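Local atomic coordinates of 2-oxoglutarate (2OG) and Fe(II)-dependent oxygenase superfamily protein (Arabidopsis thaliana, PDB entry 6KWA), a protein that probably catalyses the irreversible, 2-oxoglutarate-dependent oxidation of the plant hormone indole-3-acetic acid to inactive 2-oxoindole-3-acetic acid, thereby maintaining auxin homeostasis. Residues K59-G70 against Y81-M89. Residues are numbered along the deposited sequence; the frame is centred on the assembly and turned at random.
Sequences KVRNTDVLLGSG and YEALGLYDM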
# COMPACT_ATOMS: atom_id res chain seq x y z
N LYS A 59 14.94 5.07 -16.68
CA LYS A 59 14.13 5.25 -15.47
C LYS A 59 13.60 6.67 -15.32
O LYS A 59 12.45 6.85 -14.93
CB LYS A 59 14.91 4.86 -14.23
CG LYS A 59 15.17 3.37 -14.15
CD LYS A 59 15.77 2.92 -12.82
CE LYS A 59 17.28 3.20 -12.70
NZ LYS A 59 17.87 2.46 -11.52
N VAL A 60 14.40 7.66 -15.71
CA VAL A 60 14.00 9.07 -15.56
C VAL A 60 12.82 9.41 -16.47
O VAL A 60 12.15 10.43 -16.28
CB VAL A 60 15.19 10.04 -15.84
CG1 VAL A 60 14.81 11.49 -15.54
CG2 VAL A 60 16.40 9.67 -14.98
N ARG A 61 12.57 8.53 -17.45
CA ARG A 61 11.42 8.65 -18.35
C ARG A 61 10.08 8.33 -17.63
O ARG A 61 9.00 8.65 -18.14
CB ARG A 61 11.63 7.74 -19.56
CG ARG A 61 12.61 8.28 -20.59
CD ARG A 61 13.12 7.20 -21.58
NE ARG A 61 12.12 6.27 -22.09
CZ ARG A 61 12.42 5.26 -22.91
NH1 ARG A 61 11.45 4.45 -23.34
NH2 ARG A 61 13.67 5.06 -23.32
N ASN A 62 10.17 7.70 -16.46
CA ASN A 62 8.99 7.47 -15.61
C ASN A 62 8.59 8.79 -14.98
O ASN A 62 8.98 9.12 -13.86
CB ASN A 62 9.28 6.39 -14.55
CG ASN A 62 8.08 6.11 -13.62
OD1 ASN A 62 8.26 6.00 -12.41
ND2 ASN A 62 6.88 5.97 -14.18
N THR A 63 7.78 9.55 -15.70
CA THR A 63 7.51 10.92 -15.31
C THR A 63 6.29 11.00 -14.40
O THR A 63 5.42 10.15 -14.44
CB THR A 63 7.29 11.81 -16.56
OG1 THR A 63 6.94 13.13 -16.14
CG2 THR A 63 6.16 11.28 -17.38
N ASP A 64 6.25 12.03 -13.58
CA ASP A 64 5.13 12.26 -12.68
C ASP A 64 3.84 12.50 -13.47
O ASP A 64 3.87 12.96 -14.62
CB ASP A 64 5.42 13.45 -11.77
CG ASP A 64 6.37 13.08 -10.65
OD1 ASP A 64 6.87 11.94 -10.66
OD2 ASP A 64 6.61 13.92 -9.76
N VAL A 65 2.72 12.12 -12.85
CA VAL A 65 1.39 12.49 -13.34
C VAL A 65 0.73 13.24 -12.18
O VAL A 65 0.37 14.40 -12.32
CB VAL A 65 0.58 11.26 -13.79
CG1 VAL A 65 -0.83 11.68 -14.26
CG2 VAL A 65 1.31 10.56 -14.95
N LEU A 66 0.59 12.58 -11.04
CA LEU A 66 0.47 13.29 -9.76
C LEU A 66 1.88 13.55 -9.30
O LEU A 66 2.80 12.85 -9.73
CB LEU A 66 -0.29 12.50 -8.70
CG LEU A 66 -1.69 13.01 -8.35
CD1 LEU A 66 -2.59 13.05 -9.58
CD2 LEU A 66 -2.30 12.17 -7.23
N LEU A 67 2.07 14.57 -8.47
CA LEU A 67 3.42 14.86 -8.01
C LEU A 67 3.94 13.70 -7.18
O LEU A 67 3.28 13.26 -6.24
CB LEU A 67 3.48 16.16 -7.21
CG LEU A 67 4.94 16.60 -7.07
CD1 LEU A 67 5.53 16.75 -8.47
CD2 LEU A 67 5.08 17.89 -6.29
N GLY A 68 5.15 13.23 -7.50
CA GLY A 68 5.74 12.11 -6.79
C GLY A 68 5.32 10.73 -7.27
O GLY A 68 5.77 9.73 -6.72
N SER A 69 4.47 10.65 -8.29
CA SER A 69 3.98 9.34 -8.71
C SER A 69 4.99 8.61 -9.58
O SER A 69 4.88 7.41 -9.76
CB SER A 69 2.66 9.45 -9.48
OG SER A 69 2.85 9.69 -10.86
N GLY A 70 5.95 9.35 -10.13
CA GLY A 70 6.96 8.79 -11.02
C GLY A 70 8.26 8.43 -10.34
O GLY A 70 8.30 8.15 -9.15
N TYR A 81 16.83 5.18 -0.74
CA TYR A 81 15.56 4.86 -1.36
C TYR A 81 15.49 5.24 -2.82
O TYR A 81 15.80 6.37 -3.18
CB TYR A 81 14.46 5.58 -0.56
CG TYR A 81 13.04 5.46 -1.07
CD1 TYR A 81 12.39 4.23 -1.11
CD2 TYR A 81 12.31 6.59 -1.48
CE1 TYR A 81 11.08 4.11 -1.56
CE2 TYR A 81 11.00 6.48 -1.94
CZ TYR A 81 10.38 5.24 -1.97
OH TYR A 81 9.08 5.10 -2.41
N GLU A 82 15.06 4.28 -3.65
CA GLU A 82 14.77 4.53 -5.05
C GLU A 82 13.35 4.01 -5.37
O GLU A 82 12.88 3.02 -4.80
CB GLU A 82 15.83 3.84 -5.94
CG GLU A 82 15.67 4.10 -7.45
CD GLU A 82 16.71 3.36 -8.28
OE1 GLU A 82 17.39 2.46 -7.72
OE2 GLU A 82 16.83 3.65 -9.50
N ALA A 83 12.64 4.68 -6.27
CA ALA A 83 11.27 4.28 -6.53
C ALA A 83 10.83 4.62 -7.93
O ALA A 83 11.26 5.61 -8.52
CB ALA A 83 10.32 4.93 -5.49
N LEU A 84 9.92 3.77 -8.44
CA LEU A 84 9.23 3.96 -9.70
C LEU A 84 7.74 3.81 -9.44
O LEU A 84 7.32 3.17 -8.47
CB LEU A 84 9.68 2.93 -10.75
CG LEU A 84 11.11 2.94 -11.31
CD1 LEU A 84 11.60 1.54 -11.59
CD2 LEU A 84 11.07 3.74 -12.61
N GLY A 85 6.91 4.39 -10.30
CA GLY A 85 5.49 4.17 -10.13
C GLY A 85 4.60 4.78 -11.16
O GLY A 85 5.03 5.51 -12.06
N LEU A 86 3.31 4.50 -11.02
CA LEU A 86 2.35 4.96 -12.00
C LEU A 86 1.06 5.29 -11.29
O LEU A 86 0.69 4.65 -10.30
CB LEU A 86 2.14 3.92 -13.11
CG LEU A 86 1.43 2.59 -12.87
CD1 LEU A 86 -0.02 2.67 -13.26
CD2 LEU A 86 2.09 1.46 -13.57
N TYR A 87 0.43 6.35 -11.79
CA TYR A 87 -0.84 6.82 -11.31
C TYR A 87 -1.98 6.16 -12.11
O TYR A 87 -1.84 5.89 -13.31
CB TYR A 87 -0.87 8.34 -11.44
CG TYR A 87 -2.19 8.95 -11.12
CD1 TYR A 87 -2.54 9.23 -9.82
CD2 TYR A 87 -3.10 9.26 -12.13
CE1 TYR A 87 -3.74 9.80 -9.51
CE2 TYR A 87 -4.32 9.83 -11.83
CZ TYR A 87 -4.64 10.10 -10.51
OH TYR A 87 -5.85 10.67 -10.21
N ASP A 88 -3.11 5.95 -11.44
CA ASP A 88 -4.31 5.38 -12.05
C ASP A 88 -4.04 3.96 -12.50
O ASP A 88 -4.23 3.61 -13.66
CB ASP A 88 -4.78 6.26 -13.21
CG ASP A 88 -6.20 5.95 -13.65
OD1 ASP A 88 -7.01 5.47 -12.83
OD2 ASP A 88 -6.53 6.22 -14.81
N MET A 89 -3.63 3.11 -11.55
CA MET A 89 -3.18 1.77 -11.89
C MET A 89 -4.35 0.89 -12.31
O MET A 89 -4.15 -0.22 -12.83
CB MET A 89 -2.39 1.15 -10.73
CG MET A 89 -3.20 0.57 -9.60
SD MET A 89 -2.12 -0.08 -8.29
CE MET A 89 -1.69 -1.67 -9.00
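Glu82 and Lys59 meet in a salt bridge of 2.6 Å from OE2 to NZ, an example of how the end of a helix and the loop after it are fastened to an edge strand by side chains. The glutamate reaches out fully extended, its CG anti to the backbone N (chi1 -177°), and the ammonium group approaches the syn lone pair of OE2; Tyr71 OH also bonds that oxygen, while Phe52 O takes a second bond from NZ. Next, Leu84 lays CD2 against Asn62, 3.7 Å from CB. At Gly85 the Asn62 amide grips both backbone polar groups: OD1 accepts from Gly85 N at 3.0 Å in a nearly straight bond, and ND2 donates to Gly85 O at 2.9 Å, with that oxygen lying in the amide plane. Gln101 OE1 is a further acceptor for ND2, which helps fix the amide's rotation. A leucine in place of Asn62 would probably leave Gly85 N and O without these partners and the loop less firmly tied to the strand. Past Gly85, the Tyr87 ring carries Leu66 CD1 over one face, a CH-pi contact 3.8 Å from the ring centroid, while Val65 CG1 packs against Tyr87 CD2 at 3.9 Å. Strand 81-87, outermost in the major sheet of the double-stranded beta-helix, pairs antiparallel with strand 147-155, which carries the 2-oxoglutarate-binding Asn152 and Tyr154; Leu86 packs on helix 92-101, whose Phe98 also touches Asn62.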